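Local coordinates for protein trehalose-6-phosphate phosphatase (Candida albicans, PDB 5DXI) that is a phosphatase-domain protein of the HAD clan that holds a magnesium ion and a beryllium trifluoride ion in a pocket beside a bound glycan, at residues R23-D28 against P60-W65; E126-S131 against R145-D150; A139-Y144 against K179-V184; L229-D234 against V269-A274. One frame throughout, in Å; residues are numbered along the deposited sequence.

Interaction 1 (R23-D28 against P60-W65). With MG (magnesium ion), chain E; BEF (beryllium trifluoride ion), chain F.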
# COMPACT_ATOMS: atom_id res chain seq x y z
N ARG A 23 -7.59 2.58 16.80
CA ARG A 23 -7.14 1.63 15.81
C ARG A 23 -6.93 2.30 14.47
O ARG A 23 -7.75 3.11 14.02
CB ARG A 23 -8.18 0.52 15.71
CG ARG A 23 -8.56 0.02 17.11
CD ARG A 23 -9.30 -1.27 17.01
NE ARG A 23 -9.90 -1.72 18.27
CZ ARG A 23 -11.21 -1.71 18.52
NH1 ARG A 23 -12.06 -1.24 17.62
NH2 ARG A 23 -11.66 -2.16 19.69
N LEU A 24 -5.83 1.96 13.80
CA LEU A 24 -5.53 2.49 12.48
C LEU A 24 -5.24 1.36 11.50
O LEU A 24 -4.25 0.62 11.65
CB LEU A 24 -4.35 3.46 12.54
CG LEU A 24 -3.85 4.09 11.24
CD1 LEU A 24 -4.92 4.98 10.60
CD2 LEU A 24 -2.58 4.88 11.51
N PHE A 25 -6.10 1.24 10.51
CA PHE A 25 -5.94 0.26 9.44
C PHE A 25 -5.33 0.91 8.20
O PHE A 25 -5.82 1.94 7.72
CB PHE A 25 -7.30 -0.38 9.09
CG PHE A 25 -7.89 -1.19 10.22
CD1 PHE A 25 -7.58 -2.53 10.37
CD2 PHE A 25 -8.74 -0.59 11.15
CE1 PHE A 25 -8.11 -3.27 11.42
CE2 PHE A 25 -9.28 -1.33 12.20
CZ PHE A 25 -8.97 -2.67 12.33
N LEU A 26 -4.28 0.28 7.68
CA LEU A 26 -3.53 0.80 6.55
C LEU A 26 -3.49 -0.24 5.44
O LEU A 26 -2.60 -1.12 5.40
CB LEU A 26 -2.12 1.17 6.98
CG LEU A 26 -2.09 2.10 8.19
CD1 LEU A 26 -0.73 2.01 8.92
CD2 LEU A 26 -2.40 3.53 7.78
N PHE A 27 -4.46 -0.15 4.54
CA PHE A 27 -4.67 -1.21 3.56
C PHE A 27 -4.19 -0.86 2.18
O PHE A 27 -4.67 0.09 1.56
CB PHE A 27 -6.16 -1.58 3.43
CG PHE A 27 -6.78 -2.10 4.68
CD1 PHE A 27 -6.01 -2.77 5.64
CD2 PHE A 27 -8.15 -1.97 4.88
CE1 PHE A 27 -6.61 -3.27 6.79
CE2 PHE A 27 -8.75 -2.47 6.03
CZ PHE A 27 -7.97 -3.11 6.99
N ASP A 28 -3.28 -1.68 1.68
CA ASP A 28 -3.09 -1.78 0.25
C ASP A 28 -4.40 -2.27 -0.40
O ASP A 28 -5.16 -2.98 0.26
CB ASP A 28 -1.99 -2.76 -0.05
CG ASP A 28 -1.72 -2.83 -1.48
OD1 ASP A 28 -1.60 -1.72 -2.01
OD2 ASP A 28 -1.68 -3.92 -2.09
N PRO A 60 -16.26 4.05 15.91
CA PRO A 60 -15.51 5.31 15.99
C PRO A 60 -14.08 5.11 16.54
O PRO A 60 -13.27 6.04 16.45
CB PRO A 60 -16.36 6.17 16.92
CG PRO A 60 -17.14 5.19 17.74
CD PRO A 60 -17.42 4.04 16.82
N LYS A 61 -13.79 3.95 17.12
CA LYS A 61 -12.41 3.64 17.52
C LYS A 61 -11.51 3.40 16.31
O LYS A 61 -10.28 3.50 16.41
CB LYS A 61 -12.35 2.41 18.44
CG LYS A 61 -13.00 2.58 19.80
CD LYS A 61 -12.93 1.27 20.59
CE LYS A 61 -13.55 1.42 21.98
NZ LYS A 61 -13.83 0.10 22.63
N ASN A 62 -12.12 3.11 15.17
CA ASN A 62 -11.37 2.72 13.98
C ASN A 62 -11.20 3.85 12.96
O ASN A 62 -12.14 4.59 12.68
CB ASN A 62 -12.04 1.54 13.30
CG ASN A 62 -11.99 0.28 14.15
OD1 ASN A 62 -11.21 0.18 15.09
ND2 ASN A 62 -12.85 -0.68 13.82
N GLN A 63 -10.00 3.96 12.40
CA GLN A 63 -9.73 4.80 11.24
C GLN A 63 -9.14 3.92 10.14
O GLN A 63 -8.14 3.22 10.36
CB GLN A 63 -8.77 5.94 11.57
CG GLN A 63 -9.30 6.97 12.54
CD GLN A 63 -10.47 7.74 11.96
OE1 GLN A 63 -10.30 8.53 11.03
NE2 GLN A 63 -11.66 7.50 12.49
N ILE A 64 -9.75 3.93 8.96
CA ILE A 64 -9.29 3.06 7.89
C ILE A 64 -8.80 3.84 6.68
O ILE A 64 -9.48 4.74 6.19
CB ILE A 64 -10.40 2.11 7.44
CG1 ILE A 64 -10.94 1.30 8.62
CG2 ILE A 64 -9.89 1.19 6.33
CD1 ILE A 64 -12.23 0.56 8.28
N TRP A 65 -7.61 3.48 6.20
CA TRP A 65 -7.04 4.11 5.02
C TRP A 65 -6.70 3.09 3.94
O TRP A 65 -6.12 2.02 4.23
CB TRP A 65 -5.79 4.91 5.40
CG TRP A 65 -6.15 6.23 5.99
CD1 TRP A 65 -6.66 6.46 7.23
CD2 TRP A 65 -6.05 7.51 5.36
NE1 TRP A 65 -6.87 7.80 7.42
CE2 TRP A 65 -6.52 8.47 6.28
CE3 TRP A 65 -5.61 7.94 4.10
CZ2 TRP A 65 -6.55 9.83 5.99
CZ3 TRP A 65 -5.65 9.29 3.81
CH2 TRP A 65 -6.11 10.22 4.75
MG MG E . -0.99 -4.23 -4.05
BE BEF F . -1.96 -1.53 -3.48
F1 BEF F . -0.86 -0.50 -4.41
F2 BEF F . -1.94 -2.69 -4.81
F3 BEF F . -3.43 -0.83 -4.16
O HOH W 1 0.80 -3.15 -3.94
O HOH W 2 -0.50 -5.10 -5.81
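Two parallel core strands of the HAD fold meet where Arg23-Phe27 runs beside Asn62-Trp65, and the first strand leads into the metal site at Asp28. Phe25 holds the centre of the backbone pairing: its N donates to Gln63 O at 2.8 Å and its O accepts from Trp65 N, while Phe27 N reaches Trp65 O at 2.7 Å. At the outer end, Arg23 NH1 donates to Asn62 OD1 at 3.0 Å. The oxygen lies in the guanidinium plane, whereas the amide plane is turned 57° from it. Asn62 ND2 bonds to Tyr17 OH, which probably keeps OD1 toward Arg23. Arginine suits this place because NH1 also forms a salt bridge with Asp59. The Phe25 ring, with CG anti to its carbonyl carbon (chi1 -65°), presents the CE2 edge to Asn62 CG at 3.7 Å, ring and amide almost perpendicular. Ile64 is branched and serves both aromatic neighbours, CG1 touching Phe25 CD2 and CG2 meeting Phe27 CE2 at 3.8 Å. On the other face, Leu24 CD1 approaches Trp65 CD1 at 4.1 Å. Just past the strand, Asp28 divides its carboxylate between two ligands: OD1 is covalently joined to the beryllium at 1.5 Å, and OD2 binds magnesium at 2.1 Å. This is consistent with Asp28 being the first aspartate of a HAD-type DxDx(T/V) motif. Helix 47-58 connects the two strands as a beta-alpha-beta unit and packs on Ile64, helix 191-199 covers Leu24, Leu26 and Trp65, and strand 227-232 flanks strand 23-27.

Interaction 2 (E126-S131 against R145-D150). With GLC (alpha-D-glucopyranose), chain C.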
# COMPACT_ATOMS: atom_id res chain seq x y z
N GLU A 126 6.59 -1.20 -27.67
CA GLU A 126 6.64 -1.58 -29.08
C GLU A 126 7.39 -2.89 -29.26
O GLU A 126 7.12 -3.65 -30.19
CB GLU A 126 7.29 -0.45 -29.90
CG GLU A 126 8.17 -0.89 -31.07
CD GLU A 126 7.37 -1.41 -32.25
OE1 GLU A 126 6.23 -0.93 -32.48
OE2 GLU A 126 7.89 -2.31 -32.96
N LYS A 127 8.29 -3.22 -28.34
CA LYS A 127 9.02 -4.46 -28.48
C LYS A 127 8.33 -5.55 -27.61
O LYS A 127 8.78 -6.69 -27.51
CB LYS A 127 10.50 -4.23 -28.15
CG LYS A 127 11.28 -5.46 -27.74
CD LYS A 127 12.76 -5.50 -28.16
CE LYS A 127 13.17 -6.94 -28.57
NZ LYS A 127 14.63 -7.16 -28.89
N THR A 128 7.18 -5.22 -27.01
CA THR A 128 6.51 -6.19 -26.14
C THR A 128 5.01 -6.21 -26.36
O THR A 128 4.26 -5.47 -25.72
CB THR A 128 6.80 -5.90 -24.65
OG1 THR A 128 8.20 -5.72 -24.43
CG2 THR A 128 6.32 -7.05 -23.78
N PRO A 129 4.57 -7.07 -27.29
CA PRO A 129 3.14 -7.22 -27.59
C PRO A 129 2.33 -7.62 -26.36
O PRO A 129 2.76 -8.50 -25.62
CB PRO A 129 3.12 -8.32 -28.67
CG PRO A 129 4.47 -8.28 -29.27
CD PRO A 129 5.41 -7.92 -28.14
N GLY A 130 1.18 -6.99 -26.15
CA GLY A 130 0.35 -7.28 -24.99
C GLY A 130 0.65 -6.35 -23.82
O GLY A 130 -0.13 -6.27 -22.87
N SER A 131 1.76 -5.63 -23.90
CA SER A 131 2.11 -4.66 -22.85
C SER A 131 1.41 -3.33 -23.12
O SER A 131 1.03 -3.06 -24.26
CB SER A 131 3.63 -4.47 -22.76
OG SER A 131 4.12 -3.75 -23.88
N ARG A 145 1.73 -7.79 -17.93
CA ARG A 145 1.08 -9.03 -17.49
C ARG A 145 0.52 -9.81 -18.70
O ARG A 145 0.63 -11.03 -18.76
CB ARG A 145 -0.02 -8.73 -16.47
CG ARG A 145 -0.76 -9.97 -15.95
CD ARG A 145 -1.57 -9.63 -14.71
NE ARG A 145 -0.71 -9.09 -13.64
CZ ARG A 145 0.08 -9.82 -12.86
NH1 ARG A 145 0.14 -11.15 -13.02
NH2 ARG A 145 0.83 -9.23 -11.92
N ARG A 146 -0.05 -9.10 -19.66
CA ARG A 146 -0.70 -9.73 -20.81
C ARG A 146 0.28 -10.21 -21.89
O ARG A 146 -0.13 -10.83 -22.86
CB ARG A 146 -1.68 -8.76 -21.44
CG ARG A 146 -2.86 -8.39 -20.56
CD ARG A 146 -3.73 -7.39 -21.29
NE ARG A 146 -4.99 -7.10 -20.62
CZ ARG A 146 -5.60 -5.91 -20.66
NH1 ARG A 146 -5.03 -4.90 -21.32
NH2 ARG A 146 -6.76 -5.71 -20.04
N ALA A 147 1.56 -9.90 -21.73
CA ALA A 147 2.57 -10.33 -22.70
C ALA A 147 3.02 -11.76 -22.44
O ALA A 147 2.69 -12.35 -21.41
CB ALA A 147 3.76 -9.39 -22.68
N ASP A 148 3.75 -12.33 -23.39
CA ASP A 148 4.40 -13.61 -23.16
C ASP A 148 5.39 -13.46 -22.01
O ASP A 148 6.21 -12.54 -22.01
CB ASP A 148 5.12 -14.11 -24.41
CG ASP A 148 6.01 -15.30 -24.13
OD1 ASP A 148 5.46 -16.42 -23.98
OD2 ASP A 148 7.25 -15.13 -24.04
N PRO A 149 5.33 -14.37 -21.03
CA PRO A 149 6.12 -14.30 -19.80
C PRO A 149 7.60 -14.04 -20.05
O PRO A 149 8.18 -13.13 -19.45
CB PRO A 149 5.92 -15.68 -19.18
CG PRO A 149 4.56 -16.07 -19.62
CD PRO A 149 4.40 -15.52 -21.01
N ASP A 150 8.21 -14.83 -20.94
CA ASP A 150 9.65 -14.75 -21.16
C ASP A 150 10.09 -13.43 -21.78
O ASP A 150 11.01 -12.78 -21.28
CB ASP A 150 10.10 -15.92 -22.04
CG ASP A 150 9.94 -17.26 -21.35
OD1 ASP A 150 10.60 -17.47 -20.30
OD2 ASP A 150 9.13 -18.09 -21.84
C1 GLC C . -1.73 -4.29 -10.27
C2 GLC C . -0.75 -5.23 -10.95
C3 GLC C . -1.21 -5.52 -12.37
C4 GLC C . -2.62 -6.12 -12.36
C5 GLC C . -3.55 -5.14 -11.65
C6 GLC C . -4.96 -5.69 -11.49
O2 GLC C . 0.56 -4.67 -10.99
O3 GLC C . -0.28 -6.41 -12.98
O4 GLC C . -3.09 -6.31 -13.70
O5 GLC C . -3.04 -4.86 -10.33
O6 GLC C . -4.93 -6.78 -10.55
O HOH W 3 5.22 -10.59 -25.41
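The methyl group of Ala147 lies against the turn Thr128-Ser131, where CB meets Thr128 CG2 at 3.6 Å and Pro129 O at 3.2 Å. Thr128 carries CG2 anti to its backbone N, which sets the methyl against Ala147 and puts OG1 beside its own N, hydrogen-bonded to Tyr124 O in the preceding helix. A small residue suits the spot, since the methyl lies close against a carbonyl and another methyl. Next to it, Arg146 makes its closest approach through CB, 3.3 Å from Gly130 O, and the extended chain then carries the guanidinium away. Gly130 has a positive phi of 93°, and a CB there would run into Arg146 O, so the absence of a side chain suits both the turn and the neighbour. No direct hydrogen bond joins the two segments; instead a water donates to Pro129 O and accepts from Asp148 N at 3.0 Å. Arg145 turns away from the turn altogether. Bent at its third torsion (-57°), it aims NE at O3 of an alpha-D-glucopyranose, 2.8 Å away and in the guanidinium plane, with a weaker second bond from NH2. A type II beta turn, closed by Ser131 N on Thr128 O, here packs at the surface beside a helix N-cap at Asp148, whose carboxylate accepts from Leu151 N and weakly from Asp150 N, and Arg145 supplies the link to the glycan pocket.

Interaction 3 (A139-Y144 against K179-V184). With GLC (alpha-D-glucopyranose), chain B; GLC (alpha-D-glucopyranose), chain C.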
# COMPACT_ATOMS: atom_id res chain seq x y z
N ALA A 139 2.57 9.38 -11.19
CA ALA A 139 3.24 8.12 -11.49
C ALA A 139 2.93 7.62 -12.90
O ALA A 139 1.85 7.88 -13.43
CB ALA A 139 2.85 7.08 -10.46
N LEU A 140 3.87 6.90 -13.49
CA LEU A 140 3.64 6.19 -14.75
C LEU A 140 3.87 4.71 -14.55
O LEU A 140 4.76 4.31 -13.79
CB LEU A 140 4.56 6.71 -15.86
CG LEU A 140 4.18 8.06 -16.47
CD1 LEU A 140 4.85 9.19 -15.73
CD2 LEU A 140 4.53 8.10 -17.96
N THR A 141 3.07 3.89 -15.22
CA THR A 141 3.13 2.45 -15.06
C THR A 141 3.26 1.76 -16.41
O THR A 141 2.50 2.05 -17.33
CB THR A 141 1.87 1.92 -14.34
OG1 THR A 141 1.71 2.59 -13.09
CG2 THR A 141 1.97 0.43 -14.10
N TRP A 142 4.23 0.86 -16.53
CA TRP A 142 4.29 0.01 -17.71
C TRP A 142 3.85 -1.40 -17.32
O TRP A 142 4.47 -2.04 -16.48
CB TRP A 142 5.68 0.00 -18.33
CG TRP A 142 5.76 -0.83 -19.58
CD1 TRP A 142 5.07 -0.65 -20.75
CD2 TRP A 142 6.59 -1.99 -19.78
NE1 TRP A 142 5.41 -1.62 -21.67
CE2 TRP A 142 6.35 -2.45 -21.10
CE3 TRP A 142 7.51 -2.67 -18.98
CZ2 TRP A 142 6.99 -3.57 -21.62
CZ3 TRP A 142 8.15 -3.79 -19.51
CH2 TRP A 142 7.89 -4.22 -20.81
N HIS A 143 2.75 -1.84 -17.93
CA HIS A 143 2.17 -3.16 -17.67
C HIS A 143 2.62 -4.20 -18.69
O HIS A 143 2.55 -3.94 -19.89
CB HIS A 143 0.64 -3.10 -17.70
CG HIS A 143 0.02 -2.34 -16.58
ND1 HIS A 143 -0.19 -2.89 -15.33
CD2 HIS A 143 -0.48 -1.08 -16.52
CE1 HIS A 143 -0.79 -2.00 -14.56
NE2 HIS A 143 -0.97 -0.89 -15.25
N TYR A 144 3.04 -5.38 -18.24
CA TYR A 144 3.34 -6.46 -19.18
C TYR A 144 2.76 -7.81 -18.77
O TYR A 144 3.24 -8.86 -19.21
CB TYR A 144 4.86 -6.58 -19.39
CG TYR A 144 5.69 -6.86 -18.16
CD1 TYR A 144 6.01 -8.17 -17.80
CD2 TYR A 144 6.17 -5.83 -17.37
CE1 TYR A 144 6.79 -8.44 -16.68
CE2 TYR A 144 6.96 -6.09 -16.24
CZ TYR A 144 7.26 -7.40 -15.90
OH TYR A 144 8.02 -7.68 -14.79
N LYS A 179 4.40 -6.20 -9.52
CA LYS A 179 3.90 -7.42 -10.13
C LYS A 179 3.57 -7.18 -11.60
O LYS A 179 2.62 -6.47 -11.93
CB LYS A 179 2.68 -7.93 -9.36
CG LYS A 179 3.06 -8.55 -8.00
CD LYS A 179 1.83 -9.00 -7.24
CE LYS A 179 2.18 -9.71 -5.93
NZ LYS A 179 0.92 -10.01 -5.18
N ALA A 180 4.39 -7.76 -12.47
CA ALA A 180 4.25 -7.64 -13.92
C ALA A 180 4.13 -6.17 -14.35
O ALA A 180 3.36 -5.85 -15.27
CB ALA A 180 3.04 -8.46 -14.43
N ASN A 181 4.87 -5.29 -13.67
CA ASN A 181 4.90 -3.89 -14.10
C ASN A 181 6.23 -3.21 -13.77
O ASN A 181 7.07 -3.76 -13.06
CB ASN A 181 3.72 -3.10 -13.48
CG ASN A 181 3.91 -2.75 -11.97
OD1 ASN A 181 4.97 -2.34 -11.54
ND2 ASN A 181 2.84 -2.92 -11.20
N ILE A 182 6.40 -2.02 -14.33
CA ILE A 182 7.42 -1.11 -13.86
C ILE A 182 6.68 0.18 -13.53
O ILE A 182 5.84 0.61 -14.31
CB ILE A 182 8.53 -0.86 -14.89
CG1 ILE A 182 9.32 -2.14 -15.13
CG2 ILE A 182 9.50 0.21 -14.40
CD1 ILE A 182 10.29 -2.04 -16.29
N GLU A 183 6.98 0.81 -12.42
CA GLU A 183 6.35 2.06 -12.08
C GLU A 183 7.42 3.07 -11.78
O GLU A 183 8.43 2.72 -11.24
CB GLU A 183 5.39 1.91 -10.89
CG GLU A 183 4.24 0.93 -11.09
CD GLU A 183 2.93 1.38 -10.47
OE1 GLU A 183 2.70 2.57 -10.37
OE2 GLU A 183 2.13 0.54 -10.10
N VAL A 184 7.20 4.30 -12.17
CA VAL A 184 8.12 5.39 -11.87
C VAL A 184 7.40 6.55 -11.18
O VAL A 184 6.35 6.99 -11.62
CB VAL A 184 8.81 5.92 -13.15
CG1 VAL A 184 9.73 7.07 -12.82
CG2 VAL A 184 9.59 4.79 -13.84
C1 GLC B . -2.72 -2.14 -10.40
C2 GLC B . -2.78 -0.87 -11.22
C3 GLC B . -1.50 -0.06 -11.01
C4 GLC B . -1.31 0.21 -9.53
C5 GLC B . -1.28 -1.12 -8.79
C6 GLC B . -1.22 -0.87 -7.29
O1 GLC B . -1.68 -2.99 -10.88
O2 GLC B . -2.94 -1.21 -12.60
O3 GLC B . -1.59 1.18 -11.70
O4 GLC B . -0.08 0.92 -9.29
O5 GLC B . -2.47 -1.86 -9.02
O6 GLC B . -2.44 -0.25 -6.87
C1 GLC C . -1.73 -4.29 -10.27
C2 GLC C . -0.75 -5.23 -10.95
C3 GLC C . -1.21 -5.52 -12.37
C4 GLC C . -2.62 -6.12 -12.36
C5 GLC C . -3.55 -5.14 -11.65
C6 GLC C . -4.96 -5.69 -11.49
O2 GLC C . 0.56 -4.67 -10.99
O3 GLC C . -0.28 -6.41 -12.98
O4 GLC C . -3.09 -6.31 -13.70
O5 GLC C . -3.04 -4.86 -10.33
O6 GLC C . -4.93 -6.78 -10.55
O HOH W 4 0.84 -5.58 -15.12
O HOH W 5 9.14 -5.70 -13.54
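The Tyr144 ring lies with one face over the Ala180 backbone, the carbonyl carbon C sitting 3.4 Å above the ring plane and shifted toward the rim. Tyr144 CG stands between its backbone N and carbonyl carbon (chi1 59°), folding the ring back across Ala180; at its edge a water links OH to Asn181 O. Ala180, at positive phi, puts its backbone under the ring and keeps CB at the side, 4.4 Å from Tyr144 CE1. The Trp142 ring has Tyr144 CB over one face, and Ile182 CD1 comes obliquely to its CE3 at 3.9 Å. On the sheet's other side the His143 ring is backed on one face by Thr141 CG2, while a water and O1 of one glucose lie at its edge; NE2 is hydrogen-bonded to Glu134. Thr141 and Glu183 run side by side, with a weak bond from OG1 to Glu183 OE1 at 2.9 Å. That oxygen also forms a salt bridge with Lys136, which probably helps to orient OE2 toward O4 of the same sugar. The second glucose receives Asn181 ND2 at O2, 2.9 Å away, and gives O2 and O3 to Lys179 O. Between the strands, Trp142 and Ile182 exchange two backbone bonds. The two central strands of a four-stranded antiparallel sheet, apolar toward helices 113-126 and 149-165 and polar toward the sugars, line part of the glycan pocket, consistent with the alpha/beta cap of HAD phosphatases.

Interaction 4 (L229-D234 against V269-A274). With MG (magnesium ion), chain E.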
# COMPACT_ATOMS: atom_id res chain seq x y z
N LEU A 229 -2.80 -2.05 11.87
CA LEU A 229 -2.74 -3.23 11.01
C LEU A 229 -2.51 -2.78 9.58
O LEU A 229 -3.30 -2.01 9.01
CB LEU A 229 -4.01 -4.07 11.11
CG LEU A 229 -4.13 -5.22 10.10
CD1 LEU A 229 -2.98 -6.22 10.28
CD2 LEU A 229 -5.49 -5.92 10.23
N CYS A 230 -1.42 -3.25 9.00
CA CYS A 230 -1.01 -2.81 7.67
C CYS A 230 -0.79 -4.01 6.77
O CYS A 230 -0.01 -4.91 7.10
CB CYS A 230 0.27 -1.97 7.78
SG CYS A 230 0.99 -1.41 6.22
N LEU A 231 -1.47 -4.02 5.62
CA LEU A 231 -1.41 -5.13 4.69
C LEU A 231 -1.00 -4.69 3.29
O LEU A 231 -1.50 -3.67 2.79
CB LEU A 231 -2.76 -5.84 4.62
CG LEU A 231 -3.19 -6.54 5.92
CD1 LEU A 231 -4.69 -6.34 6.13
CD2 LEU A 231 -2.81 -8.03 5.90
N GLY A 232 -0.11 -5.45 2.66
CA GLY A 232 0.30 -5.18 1.28
C GLY A 232 1.02 -6.35 0.64
O GLY A 232 1.51 -7.25 1.32
N ASP A 233 1.10 -6.33 -0.69
CA ASP A 233 1.52 -7.50 -1.45
C ASP A 233 2.71 -7.24 -2.34
O ASP A 233 3.25 -8.18 -2.92
CB ASP A 233 0.35 -8.01 -2.32
CG ASP A 233 0.06 -7.07 -3.50
OD1 ASP A 233 -0.09 -7.57 -4.64
OD2 ASP A 233 -0.02 -5.84 -3.29
N ASP A 234 3.11 -5.98 -2.50
CA ASP A 234 4.10 -5.68 -3.53
C ASP A 234 5.21 -4.78 -3.00
O ASP A 234 5.22 -4.41 -1.83
CB ASP A 234 3.43 -5.06 -4.76
CG ASP A 234 4.11 -5.44 -6.06
OD1 ASP A 234 5.22 -6.01 -6.02
OD2 ASP A 234 3.53 -5.16 -7.14
N VAL A 269 1.99 -6.69 7.80
CA VAL A 269 1.71 -8.04 7.36
C VAL A 269 1.76 -8.13 5.84
O VAL A 269 1.02 -7.43 5.14
CB VAL A 269 0.32 -8.50 7.85
CG1 VAL A 269 0.07 -9.95 7.46
CG2 VAL A 269 0.20 -8.32 9.36
N ALA A 270 2.63 -8.99 5.31
CA ALA A 270 2.71 -9.16 3.86
C ALA A 270 1.64 -10.11 3.35
O ALA A 270 1.25 -11.06 4.03
CB ALA A 270 4.10 -9.67 3.45
N VAL A 271 1.15 -9.83 2.15
CA VAL A 271 0.26 -10.76 1.47
C VAL A 271 1.08 -11.49 0.42
O VAL A 271 1.58 -10.88 -0.54
CB VAL A 271 -0.96 -10.07 0.84
CG1 VAL A 271 -1.85 -11.10 0.21
CG2 VAL A 271 -1.71 -9.28 1.91
N GLY A 272 1.23 -12.80 0.62
CA GLY A 272 2.05 -13.61 -0.25
C GLY A 272 2.44 -14.91 0.44
O GLY A 272 2.05 -15.17 1.57
N PRO A 273 3.22 -15.74 -0.25
CA PRO A 273 3.55 -17.05 0.32
C PRO A 273 4.56 -16.94 1.48
O PRO A 273 5.17 -15.88 1.68
CB PRO A 273 4.13 -17.80 -0.87
CG PRO A 273 4.64 -16.75 -1.79
CD PRO A 273 3.75 -15.56 -1.61
N ALA A 274 4.72 -18.02 2.24
CA ALA A 274 5.64 -18.02 3.39
C ALA A 274 7.03 -17.60 2.99
O ALA A 274 7.73 -16.94 3.74
CB ALA A 274 5.69 -19.41 4.04
MG MG E . -0.99 -4.23 -4.05
O HOH W 6 2.14 -11.43 -3.08
O HOH W 2 -0.50 -5.10 -5.81
O HOH W 1 0.80 -3.15 -3.94
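Gly232 O takes the shortest hydrogen bond between the two strands, from Val271 N at 2.7 Å, with the donor standing above the carbonyl plane. The strands run parallel, with axes 24° apart, as the two strands of a beta-alpha-beta crossover through helix 235-253 in the HAD core. The same carbonyl oxygen also receives the CA of Ala270 as a C-H...O contact. One step back, Val269 N donates to Cys230 O at 2.8 Å, nearly straight along the carbonyl; the return bond, from Gly232 N to Val269 O, is weak. Branched aliphatic residues line the face next to helix 287-298. Leu231 and Val269 lie side by side, pointing the same way, and Leu231 CD2 touches Val269 CB at 3.7 Å before reaching on to Val271 CG2. Leu229 CD1 crosses to Val269 CG2 at 3.9 Å, so that Val269 meets both leucines. On the reverse face Gly232 brings no side chain, while Ala270 brings a small one, packed against Phe241 of the crossover helix. Beyond the strand end, Asp233 CB stays in contact with Val271 CB at 4.0 Å. Its CG lies between the backbone N and the carbonyl carbon (chi1 72°), which swings the carboxylate away from the valine toward the metal. An aspartate suits this position because its two oxygens take different roles: OD1 forms a salt bridge with Lys179, probably helping to fix the group, while OD2 binds the magnesium ion at 2.0 Å.

In the fold
Interactions 1 and 4 belong to the same sheet, their inner strands joined by Leu26 N to Leu229 O at 2.8 Å, and their ends meet at the metal: Asp28 OD2 and Asp233 OD2 stand 2.8 Å apart, like charges bridged by magnesium. Interaction 3 lies in the separate antiparallel sheet beside the glycan, and reaches this site through Lys179, whose NZ is 2.7 Å from Asp233 OD1. Interaction 2 extends that second region outward; Arg145 NH2 is 3.3 Å from Lys179 O, a probable hydrogen bond, and both residues also bond the same glucose. The centres of interactions 1 and 2 are about 37 Å apart, on opposite sides of the chain's centre.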